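PDB 3N29: carboxynorspermidine decarboxylase from Campylobacter jejuni subsp. jejuni 81116, which probably uses pyridoxal-5'-phosphate to remove the carboxylate of carboxynorspermidine and release norspermidine. Local coordinates for residues A283-I288 with D368-L373; N291-A296 with A341-G346; H305-I310 with I380-T385; A321-T326 with G356-D361. One frame throughout, in Å; residues are numbered along the deposited sequence.

Overall arrangement
Contacts 1, 2 and 4 all lie in the mixed sheet of the beta domain, contacts 1 and 2 also meeting the second subunit; contact 3 is the one beside the norspermidine. Contact 2 shares neighbouring strands with both others: 279-290 lies next to 294-298, and 340-345 next to 354-360. Those three are partly buried, built of backbone hydrogen bonds with apolar side chains on both faces; on one of them Ile370 touches Leu344 and Phe360. The Lys293-Glu357 salt bridge ties contact 2 to contact 4. Contact 3, fully buried and lacking strand pairing, adds a salt bridge to its packing; the centres of contacts 1 and 3 are about 17 Å apart, yet Met306 packs on Phe372.

Contact 1: residues A283-I288 with D368-L373; sequences ASVVDI and DKIVFL
The Phe372 ring meets Ala283 at its edge, where CB of Ala283 lies near the ring plane, 4.5 Å from CE2 of Phe372. From within the same strand, CG2 of Ile370 lies over one face of this ring, off-centre, 3.7 Å from the plane. Ile370 turns its other branch across the contact: with CG1 anti to the carbonyl carbon (chi1 -55°), that atom comes within 3.7 Å of Val285 CG2, and the two side chains meet at a slant. The backbones are tied by a pair of bonds between Ala283 and Ile370, the tighter being Ile370 N to Ala283 O at 2.8 Å. A third runs from Val285 N to Asp368 O (2.9 Å), nearly straight at 164°. On the reverse face Ser284 OG lies 3.8 Å from Lys369 CD, and a water joins Ser284 OG to Lys369 NZ. Both polar ends have further partners, Thr44 OG1 for the serine and the Glu40 carbonyl for the lysine. Just beyond, a classic bulge sets Val286 and Asp287 against the single residue Ile297. This is antiparallel pairing of strands 279-290 and 369-372 in the C-terminal sheet domain of the PLP-dependent decarboxylases.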
# COMPACT_ATOMS: atom_id res chain seq x y z
N ALA A 283 -9.12 -15.22 -7.35
CA ALA A 283 -9.47 -15.33 -5.94
C ALA A 283 -10.62 -16.29 -5.87
O ALA A 283 -11.24 -16.61 -6.91
CB ALA A 283 -9.91 -13.92 -5.43
N SER A 284 -10.91 -16.80 -4.70
CA SER A 284 -12.07 -17.63 -4.51
C SER A 284 -13.13 -16.93 -3.65
O SER A 284 -12.78 -16.19 -2.73
CB SER A 284 -11.64 -18.93 -3.74
OG SER A 284 -10.75 -19.72 -4.58
N VAL A 285 -14.38 -17.25 -3.94
CA VAL A 285 -15.50 -17.03 -3.01
C VAL A 285 -15.40 -17.91 -1.78
O VAL A 285 -15.58 -19.10 -1.86
CB VAL A 285 -16.87 -17.17 -3.73
CG1 VAL A 285 -18.05 -16.82 -2.78
CG2 VAL A 285 -16.87 -16.36 -5.11
N VAL A 286 -15.15 -17.31 -0.62
CA VAL A 286 -15.09 -17.99 0.62
C VAL A 286 -16.44 -18.05 1.32
O VAL A 286 -16.77 -19.03 1.97
CB VAL A 286 -14.05 -17.36 1.54
CG1 VAL A 286 -13.95 -18.12 2.91
CG2 VAL A 286 -12.66 -17.35 0.78
N ASP A 287 -17.21 -16.99 1.22
CA ASP A 287 -18.54 -16.95 1.83
C ASP A 287 -19.44 -16.04 1.02
O ASP A 287 -18.97 -15.19 0.33
CB ASP A 287 -18.46 -16.45 3.27
CG ASP A 287 -19.68 -16.88 4.16
OD1 ASP A 287 -20.45 -17.76 3.78
OD2 ASP A 287 -19.82 -16.29 5.21
N ILE A 288 -20.74 -16.26 1.11
CA ILE A 288 -21.73 -15.41 0.51
C ILE A 288 -22.78 -15.06 1.57
O ILE A 288 -23.34 -15.90 2.20
CB ILE A 288 -22.38 -16.08 -0.68
CG1 ILE A 288 -21.36 -16.40 -1.76
CG2 ILE A 288 -23.41 -15.21 -1.25
CD1 ILE A 288 -21.95 -16.97 -2.92
N ASP A 368 -16.37 -20.90 -6.01
CA ASP A 368 -16.16 -20.31 -7.32
C ASP A 368 -14.93 -19.38 -7.39
O ASP A 368 -14.53 -18.74 -6.42
CB ASP A 368 -17.37 -19.54 -7.80
CG ASP A 368 -18.53 -20.42 -8.19
OD1 ASP A 368 -18.40 -21.65 -8.22
OD2 ASP A 368 -19.63 -19.83 -8.37
N LYS A 369 -14.32 -19.32 -8.57
CA LYS A 369 -13.14 -18.49 -8.78
C LYS A 369 -13.65 -17.18 -9.43
O LYS A 369 -14.42 -17.22 -10.44
CB LYS A 369 -12.17 -19.16 -9.71
CG LYS A 369 -11.68 -20.54 -9.26
CD LYS A 369 -10.58 -20.41 -8.27
CE LYS A 369 -9.69 -21.60 -8.23
NZ LYS A 369 -10.43 -22.81 -7.78
N ILE A 370 -13.19 -16.05 -8.88
CA ILE A 370 -13.41 -14.68 -9.41
C ILE A 370 -12.08 -14.19 -9.99
O ILE A 370 -11.00 -14.25 -9.32
CB ILE A 370 -13.82 -13.74 -8.35
CG1 ILE A 370 -15.07 -14.28 -7.62
CG2 ILE A 370 -13.92 -12.32 -8.89
CD1 ILE A 370 -16.37 -14.14 -8.52
N VAL A 371 -12.11 -13.80 -11.26
CA VAL A 371 -10.90 -13.44 -12.00
C VAL A 371 -10.93 -11.92 -12.24
O VAL A 371 -11.74 -11.39 -13.05
CB VAL A 371 -10.81 -14.24 -13.32
CG1 VAL A 371 -9.55 -13.86 -14.15
CG2 VAL A 371 -10.86 -15.74 -13.00
N PHE A 372 -10.10 -11.20 -11.51
CA PHE A 372 -9.93 -9.75 -11.68
C PHE A 372 -8.94 -9.52 -12.84
O PHE A 372 -7.74 -9.94 -12.81
CB PHE A 372 -9.43 -9.09 -10.39
CG PHE A 372 -10.45 -9.10 -9.28
CD1 PHE A 372 -11.50 -8.23 -9.31
CD2 PHE A 372 -10.37 -10.02 -8.29
CE1 PHE A 372 -12.49 -8.28 -8.25
CE2 PHE A 372 -11.34 -10.13 -7.28
CZ PHE A 372 -12.39 -9.23 -7.27
N LEU A 373 -9.43 -8.80 -13.84
CA LEU A 373 -8.70 -8.66 -15.13
C LEU A 373 -7.60 -7.61 -15.03
O LEU A 373 -7.80 -6.53 -14.43
CB LEU A 373 -9.70 -8.30 -16.26
CG LEU A 373 -10.74 -9.38 -16.54
CD1 LEU A 373 -11.71 -8.88 -17.69
CD2 LEU A 373 -10.09 -10.71 -16.97
O HOH W 1 -11.86 -22.19 -5.52

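Contact 2: residues N291-A296 with A341-G346; sequences NEKQIA and AYLLTG
Ile295 and Leu343 run alongside each other in the same direction, on one face of a parallel strand pair (294-298 with 340-345) in the mixed sheet of the beta domain. Leaving CB, Ile295 splits into two branches with separate jobs. CG1 rests on Leu343, 4.1 Å from its CB and only slightly farther from its CD1; the tip, Ile295 CD1, is 4.5 Å from Leu343 CD1. CG2, anti to the backbone N, reaches the other way along the partner strand and meets Thr345 CG2 at 3.6 Å. This face continues into the dimer interface, for Tyr178 of the second subunit packs on Ile295 and Arg180 of that subunit on Thr345.

On the opposite face Gln294 CB approaches the Tyr342 ring obliquely, 3.5 Å from CD1, while the tyrosine hydroxyl is held by the backbone N of Leu364. Farther along, Ala296 CB touches Leu344 CD2. The strands are bonded from Leu343 N to Gln294 O and from Ala296 N to Leu343 O, the latter 2.8 Å. A water bridges the backbones, accepting from Gln294 N and donating to Ala341 O. Lys293 lays its CG near Leu343 CD1 and sends its amino group to Glu357 on the next strand but one.

Toward Thr345, one carbonyl is gripped twice. Ala296 O accepts from Thr345 N almost head-on, and also from Thr345 OG1 at 3.0 Å, which, placed by a chi1 of 66°, comes in from above the carbonyl plane, 43° out of it.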
# COMPACT_ATOMS: atom_id res chain seq x y z
N ASN A 291 -27.07 -8.69 2.85
CA ASN A 291 -27.44 -7.49 3.59
C ASN A 291 -28.08 -6.58 2.55
O ASN A 291 -27.44 -5.74 2.00
CB ASN A 291 -26.26 -6.87 4.32
CG ASN A 291 -26.66 -5.72 5.21
OD1 ASN A 291 -27.80 -5.31 5.23
ND2 ASN A 291 -25.71 -5.16 5.89
N GLU A 292 -29.34 -6.84 2.27
CA GLU A 292 -30.07 -6.24 1.18
C GLU A 292 -29.58 -6.77 -0.17
O GLU A 292 -30.33 -7.41 -0.87
CB GLU A 292 -30.12 -4.73 1.26
CG GLU A 292 -30.77 -4.23 2.55
CD GLU A 292 -30.99 -2.76 2.56
OE1 GLU A 292 -30.16 -2.06 3.09
OE2 GLU A 292 -31.98 -2.29 2.01
N LYS A 293 -28.32 -6.57 -0.50
CA LYS A 293 -27.72 -7.19 -1.67
C LYS A 293 -27.04 -8.52 -1.32
O LYS A 293 -26.78 -8.79 -0.19
CB LYS A 293 -26.70 -6.28 -2.31
CG LYS A 293 -27.06 -4.86 -2.31
CD LYS A 293 -26.74 -4.15 -3.56
CE LYS A 293 -27.36 -4.84 -4.78
NZ LYS A 293 -27.96 -3.93 -5.74
N GLN A 294 -26.77 -9.34 -2.31
CA GLN A 294 -25.95 -10.50 -2.12
C GLN A 294 -24.51 -10.00 -2.13
O GLN A 294 -24.14 -9.18 -2.91
CB GLN A 294 -26.16 -11.50 -3.22
CG GLN A 294 -27.55 -12.03 -3.33
CD GLN A 294 -27.85 -12.93 -2.25
OE1 GLN A 294 -27.32 -13.99 -2.16
NE2 GLN A 294 -28.71 -12.51 -1.39
N ILE A 295 -23.75 -10.51 -1.20
CA ILE A 295 -22.37 -10.14 -1.02
C ILE A 295 -21.47 -11.36 -1.00
O ILE A 295 -21.65 -12.21 -0.20
CB ILE A 295 -22.20 -9.39 0.30
CG1 ILE A 295 -23.14 -8.20 0.35
CG2 ILE A 295 -20.79 -8.94 0.48
CD1 ILE A 295 -23.30 -7.63 1.66
N ALA A 296 -20.47 -11.38 -1.86
CA ALA A 296 -19.50 -12.44 -1.90
C ALA A 296 -18.24 -11.93 -1.24
O ALA A 296 -17.73 -10.91 -1.58
CB ALA A 296 -19.22 -12.81 -3.29
N ALA A 341 -26.83 -9.91 -9.52
CA ALA A 341 -25.93 -8.89 -8.97
C ALA A 341 -25.28 -9.36 -7.67
O ALA A 341 -26.00 -9.84 -6.74
CB ALA A 341 -26.73 -7.56 -8.67
N TYR A 342 -23.99 -9.11 -7.53
CA TYR A 342 -23.29 -9.29 -6.26
C TYR A 342 -22.31 -8.12 -5.95
O TYR A 342 -21.62 -7.60 -6.88
CB TYR A 342 -22.46 -10.56 -6.35
CG TYR A 342 -23.23 -11.86 -6.39
CD1 TYR A 342 -23.47 -12.58 -5.24
CD2 TYR A 342 -23.65 -12.39 -7.59
CE1 TYR A 342 -24.17 -13.79 -5.25
CE2 TYR A 342 -24.34 -13.57 -7.65
CZ TYR A 342 -24.61 -14.26 -6.47
OH TYR A 342 -25.25 -15.42 -6.57
N LEU A 343 -22.24 -7.73 -4.69
CA LEU A 343 -21.11 -6.95 -4.16
C LEU A 343 -19.93 -7.94 -3.97
O LEU A 343 -20.08 -8.98 -3.33
CB LEU A 343 -21.46 -6.27 -2.84
CG LEU A 343 -22.30 -5.00 -2.93
CD1 LEU A 343 -22.67 -4.49 -1.46
CD2 LEU A 343 -21.51 -3.95 -3.73
N LEU A 344 -18.80 -7.67 -4.59
CA LEU A 344 -17.58 -8.46 -4.36
C LEU A 344 -16.72 -7.71 -3.36
O LEU A 344 -16.54 -6.47 -3.51
CB LEU A 344 -16.79 -8.59 -5.65
CG LEU A 344 -17.48 -9.34 -6.78
CD1 LEU A 344 -16.47 -9.49 -7.96
CD2 LEU A 344 -18.08 -10.70 -6.41
N THR A 345 -16.31 -8.41 -2.31
CA THR A 345 -15.67 -7.78 -1.21
C THR A 345 -14.49 -8.60 -0.75
O THR A 345 -14.39 -9.78 -1.08
CB THR A 345 -16.67 -7.63 -0.07
OG1 THR A 345 -17.09 -8.87 0.48
CG2 THR A 345 -17.99 -6.85 -0.55
N GLY A 346 -13.66 -8.00 0.11
CA GLY A 346 -12.40 -8.60 0.52
C GLY A 346 -12.39 -9.20 1.90
O GLY A 346 -13.32 -9.09 2.65
O HOH W 2 -27.45 -8.58 -4.94

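Contact 3: residues H305-I310 with I380-T385; sequences HMPDTI and IVKNTT. With NSD (N-(3-aminopropyl)propane-1,3-diamine), chain D.
Lys382, His305 and Pro307 carry most of the buried surface here. The lysine runs over the proline: Pro307 CG lies 3.5 Å from Lys382 O and 3.8 Å from Lys382 CG. From there the chain bends at chi3 (-50°) and again at chi4, carrying NZ to Asp308; the two side chains meet at about a right angle. The salt bridge from Lys382 NZ to Asp308 OD1 measures 2.8 Å and uses the syn side, 21° out of the carboxylate plane. Asp308 OD2 accepts from N3 of norspermidine at 2.6 Å and also bonds a glycerol, probably from the crystallisation liquor. Lys382 also pairs with Glu303 of the second subunit and makes a cation-pi contact with Phe386 of that subunit; the pocket thus lies at the dimer interface. Glu272 holds the polyamine as well.

His305 works through its ring edge. NE2 meets a water lying in the ring plane at 2.8 Å, and that water donates to Thr384 O. ND1 is engaged by Thr300 OG1, which leaves both ring nitrogens with partners. The histidine CA also packs on Asn383 CB, 4.3 Å apart. The contact joins the break between helices 302-305 and 307-311 to the loop connecting strands 369-372 and 393-397, with Leu281 of strand 279-290 packed against His305.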
# COMPACT_ATOMS: atom_id res chain seq x y z
N HIS A 305 -4.15 -5.96 -2.10
CA HIS A 305 -3.76 -6.70 -3.33
C HIS A 305 -4.04 -5.98 -4.65
O HIS A 305 -3.42 -6.29 -5.66
CB HIS A 305 -4.44 -8.10 -3.34
CG HIS A 305 -4.15 -8.95 -2.13
ND1 HIS A 305 -4.95 -9.99 -1.75
CD2 HIS A 305 -3.19 -8.86 -1.18
CE1 HIS A 305 -4.49 -10.54 -0.63
NE2 HIS A 305 -3.40 -9.88 -0.27
N MET A 306 -4.95 -4.97 -4.65
CA MET A 306 -5.18 -4.14 -5.81
C MET A 306 -5.21 -2.69 -5.31
O MET A 306 -6.22 -2.01 -5.49
CB MET A 306 -6.51 -4.50 -6.56
CG MET A 306 -6.57 -5.99 -7.21
SD MET A 306 -8.19 -6.42 -7.93
CE MET A 306 -9.08 -7.02 -6.51
N PRO A 307 -4.18 -2.24 -4.63
CA PRO A 307 -4.18 -0.95 -3.96
C PRO A 307 -4.59 0.23 -4.84
O PRO A 307 -5.23 1.10 -4.36
CB PRO A 307 -2.75 -0.80 -3.49
CG PRO A 307 -2.03 -1.86 -4.06
CD PRO A 307 -2.87 -2.87 -4.58
N ASP A 308 -4.21 0.24 -6.09
CA ASP A 308 -4.59 1.32 -6.96
C ASP A 308 -6.10 1.46 -7.16
O ASP A 308 -6.55 2.52 -7.42
CB ASP A 308 -3.85 1.32 -8.28
CG ASP A 308 -2.37 1.70 -8.14
OD1 ASP A 308 -1.94 2.24 -7.12
OD2 ASP A 308 -1.65 1.45 -9.06
N THR A 309 -6.86 0.39 -6.98
CA THR A 309 -8.29 0.50 -7.07
C THR A 309 -8.83 1.46 -6.00
O THR A 309 -9.79 2.13 -6.24
CB THR A 309 -8.99 -0.86 -7.01
OG1 THR A 309 -8.74 -1.51 -5.78
CG2 THR A 309 -8.53 -1.73 -8.17
N ILE A 310 -8.19 1.47 -4.83
CA ILE A 310 -8.58 2.34 -3.70
C ILE A 310 -7.94 3.71 -3.86
O ILE A 310 -8.63 4.73 -3.66
CB ILE A 310 -8.08 1.76 -2.35
CG1 ILE A 310 -8.70 0.37 -2.18
CG2 ILE A 310 -8.49 2.72 -1.16
CD1 ILE A 310 -10.18 0.38 -2.23
N ILE A 380 1.35 -5.96 -7.83
CA ILE A 380 2.35 -6.73 -7.08
C ILE A 380 3.42 -5.83 -6.48
O ILE A 380 3.74 -5.94 -5.28
CB ILE A 380 3.00 -7.80 -7.98
CG1 ILE A 380 1.93 -8.76 -8.53
CG2 ILE A 380 4.06 -8.59 -7.21
CD1 ILE A 380 2.39 -9.49 -9.81
N VAL A 381 3.94 -4.92 -7.30
CA VAL A 381 5.02 -4.01 -6.89
C VAL A 381 4.63 -3.11 -5.73
O VAL A 381 5.53 -2.49 -5.14
CB VAL A 381 5.47 -3.10 -8.08
CG1 VAL A 381 6.12 -4.00 -9.21
CG2 VAL A 381 4.29 -2.25 -8.66
N LYS A 382 3.36 -3.01 -5.40
CA LYS A 382 2.96 -2.11 -4.36
C LYS A 382 1.95 -2.71 -3.42
O LYS A 382 1.17 -1.98 -2.76
CB LYS A 382 2.46 -0.78 -4.92
CG LYS A 382 1.20 -0.86 -5.74
CD LYS A 382 1.15 0.45 -6.67
CE LYS A 382 1.37 1.84 -6.02
NZ LYS A 382 0.20 2.37 -5.25
N ASN A 383 1.93 -4.03 -3.36
CA ASN A 383 1.01 -4.71 -2.47
C ASN A 383 1.54 -4.87 -1.04
O ASN A 383 2.70 -4.52 -0.72
CB ASN A 383 0.43 -5.97 -3.06
CG ASN A 383 1.42 -7.16 -3.13
OD1 ASN A 383 2.50 -7.12 -2.57
ND2 ASN A 383 0.99 -8.25 -3.84
N THR A 384 0.66 -5.33 -0.16
CA THR A 384 0.97 -5.31 1.26
C THR A 384 0.45 -6.56 1.97
O THR A 384 -0.36 -7.26 1.42
CB THR A 384 0.33 -4.01 1.97
OG1 THR A 384 -1.05 -4.20 2.24
CG2 THR A 384 0.44 -2.68 0.98
N THR A 385 0.94 -6.76 3.21
CA THR A 385 0.49 -7.74 4.15
C THR A 385 -0.30 -7.10 5.28
O THR A 385 -0.31 -7.61 6.38
CB THR A 385 1.71 -8.55 4.70
OG1 THR A 385 2.69 -7.67 5.29
CG2 THR A 385 2.36 -9.37 3.57
C1 NSD D . 1.67 4.51 -14.52
N1 NSD D . 1.03 4.30 -15.79
C2 NSD D . 1.49 5.90 -14.00
N2 NSD D . 2.42 5.92 -11.80
C3 NSD D . 2.53 6.29 -13.01
N3 NSD D . 0.42 2.95 -9.28
C4 NSD D . 1.48 5.23 -11.30
C5 NSD D . 1.63 4.92 -9.84
C6 NSD D . 0.34 4.37 -9.26
O HOH W 3 -1.30 -9.88 1.65

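Contact 4: residues A321-T326 with G356-D361; sequences ARILAT and GEYAFD
Ala321 places its CB over one face of the Phe360 ring, a CH-pi contact 3.8 Å from the ring centroid and 17° off the normal. Beside it Ile323 keeps company with Tyr358, its CG1 touching Tyr358 CE1 at 3.7 Å; the tyrosine hydroxyl bonds to the Ser316 carbonyl. Arg322 and Ala359 exchange two backbone bonds. Packing is just as close on the reverse face of this antiparallel pair, where Leu324 turns toward the partner strand and its CD1 lies 3.8 Å from Ala359 CB.

That turn belongs to a distortion of the strand: a classic bulge puts Leu324 and Ala325 opposite the one residue Glu357. Glu357 O accepts from Leu324 N at 2.8 Å and, more loosely, from Ala325 N at 3.3 Å, both from the same face of its carbonyl plane. Glu357 N returns a nearly straight bond to Ala325 O (177°). Gly356, next to Thr326, has backbone angles that call for glycine.

Only the ends of Glu357 and Arg322 are loose. Arg322, Ala325 and Glu357 are partly exposed, and no other subunit covers the two segments. Glu357 is extended, CG anti to the backbone N (chi1 -169°), and OE2 stands 3.8 Å from Ala325 CB while OE1 pairs with Lys293. The Arg322 guanidinium merely passes Ala359 CB obliquely, its nitrogens being taken by Glu339, Ser333 and Asp334.

Strand 354-360 is flanked by 321-325 and 340-345, and Leu324 and Glu357 both reach Ala341 on the latter.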
# COMPACT_ATOMS: atom_id res chain seq x y z
N ALA A 321 -18.17 -10.95 -16.05
CA ALA A 321 -19.10 -10.10 -15.30
C ALA A 321 -19.11 -8.70 -15.89
O ALA A 321 -18.16 -8.29 -16.62
CB ALA A 321 -18.71 -10.07 -13.78
N ARG A 322 -20.14 -7.93 -15.53
CA ARG A 322 -20.19 -6.52 -15.90
C ARG A 322 -20.23 -5.68 -14.65
O ARG A 322 -20.94 -6.01 -13.72
CB ARG A 322 -21.39 -6.18 -16.79
CG ARG A 322 -21.57 -7.09 -18.04
CD ARG A 322 -22.73 -6.75 -19.00
NE ARG A 322 -23.98 -6.61 -18.22
CZ ARG A 322 -24.42 -5.47 -17.67
NH1 ARG A 322 -23.78 -4.31 -17.86
NH2 ARG A 322 -25.50 -5.48 -16.95
N ILE A 323 -19.55 -4.56 -14.67
CA ILE A 323 -19.62 -3.58 -13.53
C ILE A 323 -20.99 -2.90 -13.54
O ILE A 323 -21.41 -2.28 -14.56
CB ILE A 323 -18.50 -2.54 -13.60
CG1 ILE A 323 -17.10 -3.17 -13.50
CG2 ILE A 323 -18.75 -1.38 -12.56
CD1 ILE A 323 -16.00 -2.25 -14.02
N LEU A 324 -21.70 -3.00 -12.41
CA LEU A 324 -22.97 -2.27 -12.20
C LEU A 324 -22.74 -0.96 -11.41
O LEU A 324 -23.39 0.01 -11.70
CB LEU A 324 -23.95 -3.09 -11.39
CG LEU A 324 -24.38 -4.39 -12.09
CD1 LEU A 324 -25.07 -5.33 -11.05
CD2 LEU A 324 -25.30 -4.18 -13.30
N ALA A 325 -21.82 -0.96 -10.43
CA ALA A 325 -21.60 0.19 -9.57
C ALA A 325 -20.26 0.03 -8.94
O ALA A 325 -19.81 -1.11 -8.67
CB ALA A 325 -22.66 0.32 -8.49
N THR A 326 -19.63 1.17 -8.69
CA THR A 326 -18.36 1.21 -7.95
C THR A 326 -18.51 1.15 -6.47
O THR A 326 -19.60 1.38 -5.87
CB THR A 326 -17.56 2.50 -8.35
OG1 THR A 326 -18.13 3.62 -7.71
CG2 THR A 326 -17.50 2.76 -9.90
N GLY A 356 -16.64 -3.58 -5.76
CA GLY A 356 -17.71 -3.02 -6.55
C GLY A 356 -18.89 -3.98 -6.64
O GLY A 356 -18.88 -5.04 -6.00
N GLU A 357 -19.94 -3.60 -7.39
CA GLU A 357 -21.11 -4.43 -7.60
C GLU A 357 -21.09 -4.90 -9.05
O GLU A 357 -20.87 -4.08 -9.94
CB GLU A 357 -22.39 -3.61 -7.38
CG GLU A 357 -23.58 -4.45 -7.32
CD GLU A 357 -24.91 -3.64 -7.27
OE1 GLU A 357 -26.00 -4.26 -7.52
OE2 GLU A 357 -24.83 -2.41 -7.05
N TYR A 358 -21.22 -6.21 -9.26
CA TYR A 358 -21.06 -6.78 -10.58
C TYR A 358 -22.21 -7.73 -10.90
O TYR A 358 -22.83 -8.33 -9.98
CB TYR A 358 -19.75 -7.60 -10.64
CG TYR A 358 -18.45 -6.86 -10.36
CD1 TYR A 358 -17.59 -6.53 -11.39
CD2 TYR A 358 -18.07 -6.52 -9.05
CE1 TYR A 358 -16.39 -5.89 -11.14
CE2 TYR A 358 -16.82 -5.85 -8.79
CZ TYR A 358 -16.00 -5.54 -9.84
OH TYR A 358 -14.79 -4.93 -9.60
N ALA A 359 -22.49 -7.85 -12.20
CA ALA A 359 -23.54 -8.64 -12.72
C ALA A 359 -22.89 -9.86 -13.35
O ALA A 359 -21.95 -9.69 -14.16
CB ALA A 359 -24.29 -7.89 -13.81
N PHE A 360 -23.41 -11.03 -12.97
CA PHE A 360 -23.00 -12.33 -13.53
C PHE A 360 -24.20 -13.01 -14.24
O PHE A 360 -25.36 -12.69 -13.93
CB PHE A 360 -22.49 -13.24 -12.40
CG PHE A 360 -21.24 -12.75 -11.71
CD1 PHE A 360 -19.98 -13.24 -12.07
CD2 PHE A 360 -21.31 -11.82 -10.68
CE1 PHE A 360 -18.82 -12.84 -11.40
CE2 PHE A 360 -20.15 -11.38 -10.05
CZ PHE A 360 -18.91 -11.87 -10.41
N ASP A 361 -23.89 -13.95 -15.15
CA ASP A 361 -24.89 -14.80 -15.86
C ASP A 361 -25.47 -15.93 -15.04
O ASP A 361 -26.45 -16.56 -15.46
CB ASP A 361 -24.21 -15.53 -17.02
CG ASP A 361 -24.01 -14.66 -18.19
OD1 ASP A 361 -24.31 -13.45 -18.11
OD2 ASP A 361 -23.57 -15.19 -19.23